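Local coordinates for type IV pilus assembly protein PilF (Thermus thermophilus HB8, PDB 5OIU) that binds and probably hydrolyses ATP as a hexameric AAA+ motor, powering assembly of type IV pili, at residues G271-R276 / A330-L335. Sequence-based numbering, arbitrary orientation.
Sequences GVLSQR and AIHELL
Gln-275 and His-332 are paired across two antiparallel strands as a non-hydrogen-bonded pair, their side chains running side by side on the sheet face shared with Leu-273 and Leu-334. From Gln-275 the CB lies 3.3 Å from Ile-331 O and 4.0 Å from His-332 CD2. CG occupies the crowded position between backbone N and carbonyl carbon (chi1 61°), and the chain then runs extended to the amide. There OE1 comes level with the imidazole at its edge, 4.0 Å from His-332 CD2, the amide turned 79° from the ring; no hydrogen bond joins the two. Instead OE1 is hydrogen-bonded to Thr-158 OG1, on the helix that follows the Walker A loop, and NE2 donates to Ser-153 O, within that loop, which lines the ATP pocket, while the His-332 ring stacks with Phe-126. These strands are the last two in the mixed sheet of the P-loop NTPase core, where 328-336 runs antiparallel beside 269-281 and forms the sheet edge within this chain; Ala-330, at its end of the pairing, touches the nucleotide. Six backbone hydrogen bonds join the strands, two each at Val-272/Leu-335, Ser-274/Glu-333 and Arg-276/Ile-331. Ser-274 N to Glu-333 O is nearly straight, at 2.8 Å. Further along the Gln-275 face, Leu-273 CD1 rests 4.1 Å from Leu-334 CB. On the other face Arg-276 CB packs 3.7 Å from Ile-331 CG1, before its chain bends at chi2 and leads away; Arg-276 NH1 donates a hydrogen bond to Gln-275 O at 3.2 Å from above the carbonyl plane, and NH2 donates another to Asn-246 O.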
loop_
_atom_site.group_PDB
_atom_site.type_symbol
_atom_site.label_atom_id
_atom_site.label_comp_id
_atom_site.label_asym_id
_atom_site.label_seq_id
_atom_site.Cartn_x
_atom_site.Cartn_y
_atom_site.Cartn_z
ATOM N N GLY C 271 -20.937 -14.865 -0.333
ATOM C CA GLY C 271 -21.163 -14.472 -1.710
ATOM C C GLY C 271 -21.500 -13.001 -1.806
ATOM O O GLY C 271 -21.842 -12.349 -0.808
ATOM N N VAL C 272 -21.384 -12.486 -3.035
ATOM C CA VAL C 272 -21.736 -11.107 -3.351
ATOM C C VAL C 272 -22.625 -11.108 -4.582
ATOM O O VAL C 272 -22.280 -11.711 -5.605
ATOM C CB VAL C 272 -20.499 -10.222 -3.590
ATOM C CG1 VAL C 272 -20.916 -8.774 -3.767
ATOM C CG2 VAL C 272 -19.541 -10.336 -2.423
ATOM N N LEU C 273 -23.766 -10.442 -4.486
ATOM C CA LEU C 273 -24.658 -10.255 -5.620
ATOM C C LEU C 273 -24.622 -8.791 -6.020
ATOM O O LEU C 273 -24.916 -7.919 -5.193
ATOM C CB LEU C 273 -26.085 -10.663 -5.281
ATOM C CG LEU C 273 -26.970 -10.393 -6.479
ATOM C CD1 LEU C 273 -26.670 -11.447 -7.522
ATOM C CD2 LEU C 273 -28.420 -10.432 -6.071
ATOM N N SER C 274 -24.269 -8.528 -7.277
ATOM C CA SER C 274 -24.349 -7.198 -7.864
ATOM C C SER C 274 -25.468 -7.159 -8.884
ATOM O O SER C 274 -25.624 -8.099 -9.669
ATOM C CB SER C 274 -23.041 -6.807 -8.555
ATOM O OG SER C 274 -23.049 -5.424 -8.815
ATOM N N GLN C 275 -26.237 -6.077 -8.907
ATOM C CA GLN C 275 -27.302 -6.074 -9.895
ATOM C C GLN C 275 -27.566 -4.683 -10.468
ATOM O O GLN C 275 -27.117 -3.659 -9.942
ATOM C CB GLN C 275 -28.585 -6.686 -9.311
ATOM C CG GLN C 275 -29.210 -6.000 -8.106
ATOM C CD GLN C 275 -30.514 -6.709 -7.709
ATOM O OE1 GLN C 275 -30.501 -7.832 -7.201
ATOM N NE2 GLN C 275 -31.639 -6.062 -7.972
ATOM N N ARG C 276 -28.291 -4.687 -11.588
ATOM C CA ARG C 276 -28.763 -3.498 -12.283
ATOM C C ARG C 276 -30.209 -3.705 -12.716
ATOM O O ARG C 276 -30.654 -4.836 -12.943
ATOM C CB ARG C 276 -27.924 -3.185 -13.537
ATOM C CG ARG C 276 -26.477 -2.980 -13.268
ATOM C CD ARG C 276 -26.277 -1.803 -12.336
ATOM N NE ARG C 276 -24.886 -1.376 -12.409
ATOM C CZ ARG C 276 -23.907 -1.951 -11.716
ATOM N NH1 ARG C 276 -24.181 -2.952 -10.867
ATOM N NH2 ARG C 276 -22.656 -1.518 -11.862
ATOM N N ALA C 330 -34.192 -7.239 -14.024
ATOM C CA ALA C 330 -32.906 -7.196 -13.354
ATOM C C ALA C 330 -31.893 -8.037 -14.112
ATOM O O ALA C 330 -32.247 -9.024 -14.764
ATOM C CB ALA C 330 -33.019 -7.695 -11.915
ATOM N N ILE C 331 -30.622 -7.621 -14.023
ATOM C CA ILE C 331 -29.482 -8.384 -14.515
ATOM C C ILE C 331 -28.491 -8.559 -13.366
ATOM O O ILE C 331 -28.358 -7.697 -12.488
ATOM C CB ILE C 331 -28.827 -7.696 -15.739
ATOM C CG1 ILE C 331 -28.042 -6.445 -15.337
ATOM C CG2 ILE C 331 -29.879 -7.286 -16.760
ATOM C CD1 ILE C 331 -27.590 -5.652 -16.542
ATOM N N HIS C 332 -27.784 -9.687 -13.368
ATOM C CA HIS C 332 -27.117 -10.132 -12.156
ATOM C C HIS C 332 -25.664 -10.516 -12.382
ATOM O O HIS C 332 -25.273 -11.007 -13.444
ATOM C CB HIS C 332 -27.839 -11.313 -11.565
ATOM C CG HIS C 332 -29.276 -11.043 -11.242
ATOM N ND1 HIS C 332 -30.317 -11.577 -11.977
ATOM C CD2 HIS C 332 -29.844 -10.316 -10.251
ATOM C CE1 HIS C 332 -31.464 -11.177 -11.459
ATOM N NE2 HIS C 332 -31.206 -10.417 -10.407
ATOM N N GLU C 333 -24.877 -10.304 -11.336
ATOM C CA GLU C 333 -23.520 -10.813 -11.230
ATOM C C GLU C 333 -23.376 -11.450 -9.852
ATOM O O GLU C 333 -23.499 -10.749 -8.838
ATOM C CB GLU C 333 -22.524 -9.677 -11.412
ATOM C CG GLU C 333 -21.133 -10.111 -11.704
ATOM C CD GLU C 333 -20.271 -8.938 -12.048
ATOM O OE1 GLU C 333 -19.853 -8.227 -11.103
ATOM O OE2 GLU C 333 -20.050 -8.709 -13.263
ATOM N N LEU C 334 -23.136 -12.772 -9.810
ATOM C CA LEU C 334 -23.157 -13.536 -8.551
ATOM C C LEU C 334 -21.790 -14.163 -8.295
ATOM O O LEU C 334 -21.438 -15.188 -8.892
ATOM C CB LEU C 334 -24.246 -14.610 -8.542
ATOM C CG LEU C 334 -24.254 -15.530 -7.301
ATOM C CD1 LEU C 334 -24.361 -14.776 -5.987
ATOM C CD2 LEU C 334 -25.366 -16.594 -7.379
ATOM N N LEU C 335 -21.047 -13.550 -7.380
ATOM C CA LEU C 335 -19.743 -14.027 -6.951
ATOM C C LEU C 335 -19.952 -14.957 -5.764
ATOM O O LEU C 335 -20.248 -14.495 -4.654
ATOM C CB LEU C 335 -18.842 -12.852 -6.583
ATOM C CG LEU C 335 -17.347 -13.108 -6.388
ATOM C CD1 LEU C 335 -16.584 -11.809 -6.482
ATOM C CD2 LEU C 335 -17.056 -13.766 -5.055
#